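Local structure of PbSGBP-B lipoprotein (Prevotella bryantii B14, 6D2Y) at residues Ala327-Ile332 / Met375-Asn380. The protein probably binds polysaccharide, perhaps xyloglucan, at the cell surface as a lipoprotein of a polysaccharide utilization locus, and carries a magnesium ion. Sequence-based numbering, arbitrary orientation.
Sequences AGPMQI and MPWYSN
One face of the Trp377 indole packs against Ala327, whose CA stands over its centre, in the beta-sandwich domain assigned to the xyloglucan-binding family, where the approach to strand 330-335 meets a type I beta turn, Met375 to Tyr378, that follows the neighbouring antiparallel strand 372-374. Ala327 makes a CH-pi contact, its CA 4.0 Å from the centroid of the six-membered ring and only 14° off the normal. The opposite face of the indole rests on CB of Met375 and CB of Tyr378, both nearer its periphery than its centre, so the ring is sandwiched between its own turn and the other segment. Pro329 N meets the ring at its edge, 3.6 Å from Trp377 CZ2. Gly328 N comes within 3.5 Å of that same CZ2. Trp325 adds an edge-to-face ring contact to Trp377 and donates a hydrogen bond from NE1 to Gly328 O. The turn is closed by Tyr378 N to Met375 O, 3.1 Å. No hydrogen bond joins the two segments. Beside the indole, the side chains of Pro329 and selenomethionine Met375 run side by side, and a bend at chi3 (-48°) sets Met375 CE 3.7 Å from Pro329 CG.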
loop_
_atom_site.group_PDB
_atom_site.type_symbol
_atom_site.label_atom_id
_atom_site.label_comp_id
_atom_site.label_asym_id
_atom_site.label_seq_id
_atom_site.Cartn_x
_atom_site.Cartn_y
_atom_site.Cartn_z
ATOM N N ALA A 327 -7.102 2.536 -21.618
ATOM C CA ALA A 327 -7.170 3.963 -21.892
ATOM C C ALA A 327 -8.112 4.617 -20.895
ATOM O O ALA A 327 -8.955 3.960 -20.282
ATOM C CB ALA A 327 -7.628 4.245 -23.327
ATOM N N GLY A 328 -7.956 5.925 -20.742
ATOM C CA GLY A 328 -8.830 6.688 -19.890
ATOM C C GLY A 328 -8.470 6.555 -18.432
ATOM O O GLY A 328 -8.825 5.581 -17.758
ATOM N N PRO A 329 -7.748 7.544 -17.917
ATOM C CA PRO A 329 -7.304 7.480 -16.524
ATOM C C PRO A 329 -8.480 7.574 -15.566
ATOM O O PRO A 329 -9.431 8.328 -15.785
ATOM C CB PRO A 329 -6.378 8.693 -16.392
ATOM C CG PRO A 329 -6.052 9.113 -17.798
ATOM C CD PRO A 329 -7.266 8.757 -18.598
HETATM N N MSE A 330 -8.386 6.897 -14.451
HETATM C CA MSE A 330 -9.410 6.882 -13.479
HETATM C C MSE A 330 -9.266 7.969 -12.509
HETATM O O MSE A 330 -8.453 7.902 -11.643
HETATM C CB MSE A 330 -9.336 5.575 -12.725
HETATM C CG MSE A 330 -10.488 5.366 -11.766
HETATM SE SE MSE A 330 -10.506 3.841 -10.595
HETATM C CE MSE A 330 -10.868 2.448 -11.821
ATOM N N GLN A 331 -10.102 8.960 -12.605
ATOM C CA GLN A 331 -10.073 10.097 -11.695
ATOM C C GLN A 331 -11.056 9.831 -10.562
ATOM O O GLN A 331 -12.258 9.668 -10.801
ATOM C CB GLN A 331 -10.404 11.398 -12.427
ATOM C CG GLN A 331 -9.576 11.587 -13.692
ATOM C CD GLN A 331 -9.463 13.034 -14.133
ATOM O OE1 GLN A 331 -9.692 13.956 -13.350
ATOM N NE2 GLN A 331 -9.089 13.239 -15.392
ATOM N N ILE A 332 -10.541 9.755 -9.342
ATOM C CA ILE A 332 -11.351 9.539 -8.150
ATOM C C ILE A 332 -11.427 10.872 -7.417
ATOM O O ILE A 332 -10.435 11.329 -6.840
ATOM C CB ILE A 332 -10.765 8.431 -7.267
ATOM C CG1 ILE A 332 -10.526 7.168 -8.100
ATOM C CG2 ILE A 332 -11.683 8.133 -6.096
ATOM C CD1 ILE A 332 -9.615 6.158 -7.439
HETATM N N MSE A 375 -3.980 4.904 -13.023
HETATM C CA MSE A 375 -3.814 4.454 -14.398
HETATM C C MSE A 375 -2.754 3.361 -14.515
HETATM O O MSE A 375 -1.660 3.611 -15.024
HETATM C CB MSE A 375 -3.422 5.618 -15.316
HETATM C CG MSE A 375 -2.351 6.560 -14.750
HETATM SE SE MSE A 375 -2.432 8.383 -15.421
HETATM C CE MSE A 375 -2.595 7.954 -17.303
ATOM N N PRO A 376 -3.065 2.143 -14.064
ATOM C CA PRO A 376 -2.081 1.053 -14.167
ATOM C C PRO A 376 -1.807 0.619 -15.596
ATOM O O PRO A 376 -0.829 -0.104 -15.826
ATOM C CB PRO A 376 -2.724 -0.076 -13.356
ATOM C CG PRO A 376 -4.187 0.180 -13.468
ATOM C CD PRO A 376 -4.348 1.681 -13.507
ATOM N N TRP A 377 -2.633 1.034 -16.559
ATOM C CA TRP A 377 -2.374 0.729 -17.958
ATOM C C TRP A 377 -1.237 1.560 -18.539
ATOM O O TRP A 377 -0.783 1.265 -19.651
ATOM C CB TRP A 377 -3.647 0.936 -18.784
ATOM C CG TRP A 377 -4.306 2.269 -18.594
ATOM C CD1 TRP A 377 -5.339 2.559 -17.748
ATOM C CD2 TRP A 377 -3.992 3.488 -19.277
ATOM N NE1 TRP A 377 -5.682 3.886 -17.857
ATOM C CE2 TRP A 377 -4.869 4.479 -18.790
ATOM C CE3 TRP A 377 -3.051 3.841 -20.251
ATOM C CZ2 TRP A 377 -4.834 5.796 -19.241
ATOM C CZ3 TRP A 377 -3.018 5.149 -20.698
ATOM C CH2 TRP A 377 -3.903 6.111 -20.194
ATOM N N TYR A 378 -0.769 2.578 -17.822
ATOM C CA TYR A 378 0.338 3.426 -18.258
ATOM C C TYR A 378 1.569 3.043 -17.443
ATOM O O TYR A 378 1.702 3.435 -16.278
ATOM C CB TYR A 378 -0.009 4.902 -18.091
ATOM C CG TYR A 378 0.942 5.828 -18.808
ATOM C CD1 TYR A 378 1.685 6.770 -18.108
ATOM C CD2 TYR A 378 1.097 5.764 -20.186
ATOM C CE1 TYR A 378 2.556 7.619 -18.760
ATOM C CE2 TYR A 378 1.966 6.607 -20.848
ATOM C CZ TYR A 378 2.694 7.534 -20.130
ATOM O OH TYR A 378 3.562 8.376 -20.787
ATOM N N SER A 379 2.466 2.277 -18.059
ATOM C CA SER A 379 3.655 1.753 -17.396
ATOM C C SER A 379 4.875 2.154 -18.210
ATOM O O SER A 379 5.062 1.668 -19.331
ATOM C CB SER A 379 3.580 0.235 -17.250
ATOM O OG SER A 379 4.205 -0.409 -18.348
ATOM N N ASN A 380 5.703 3.027 -17.640
ATOM C CA ASN A 380 6.954 3.451 -18.257
ATOM C C ASN A 380 6.668 4.022 -19.653
ATOM O O ASN A 380 6.850 3.378 -20.686
ATOM C CB ASN A 380 7.945 2.272 -18.263
ATOM C CG ASN A 380 9.112 2.451 -19.232
ATOM O OD1 ASN A 380 9.440 3.568 -19.642
ATOM N ND2 ASN A 380 9.741 1.340 -19.607
#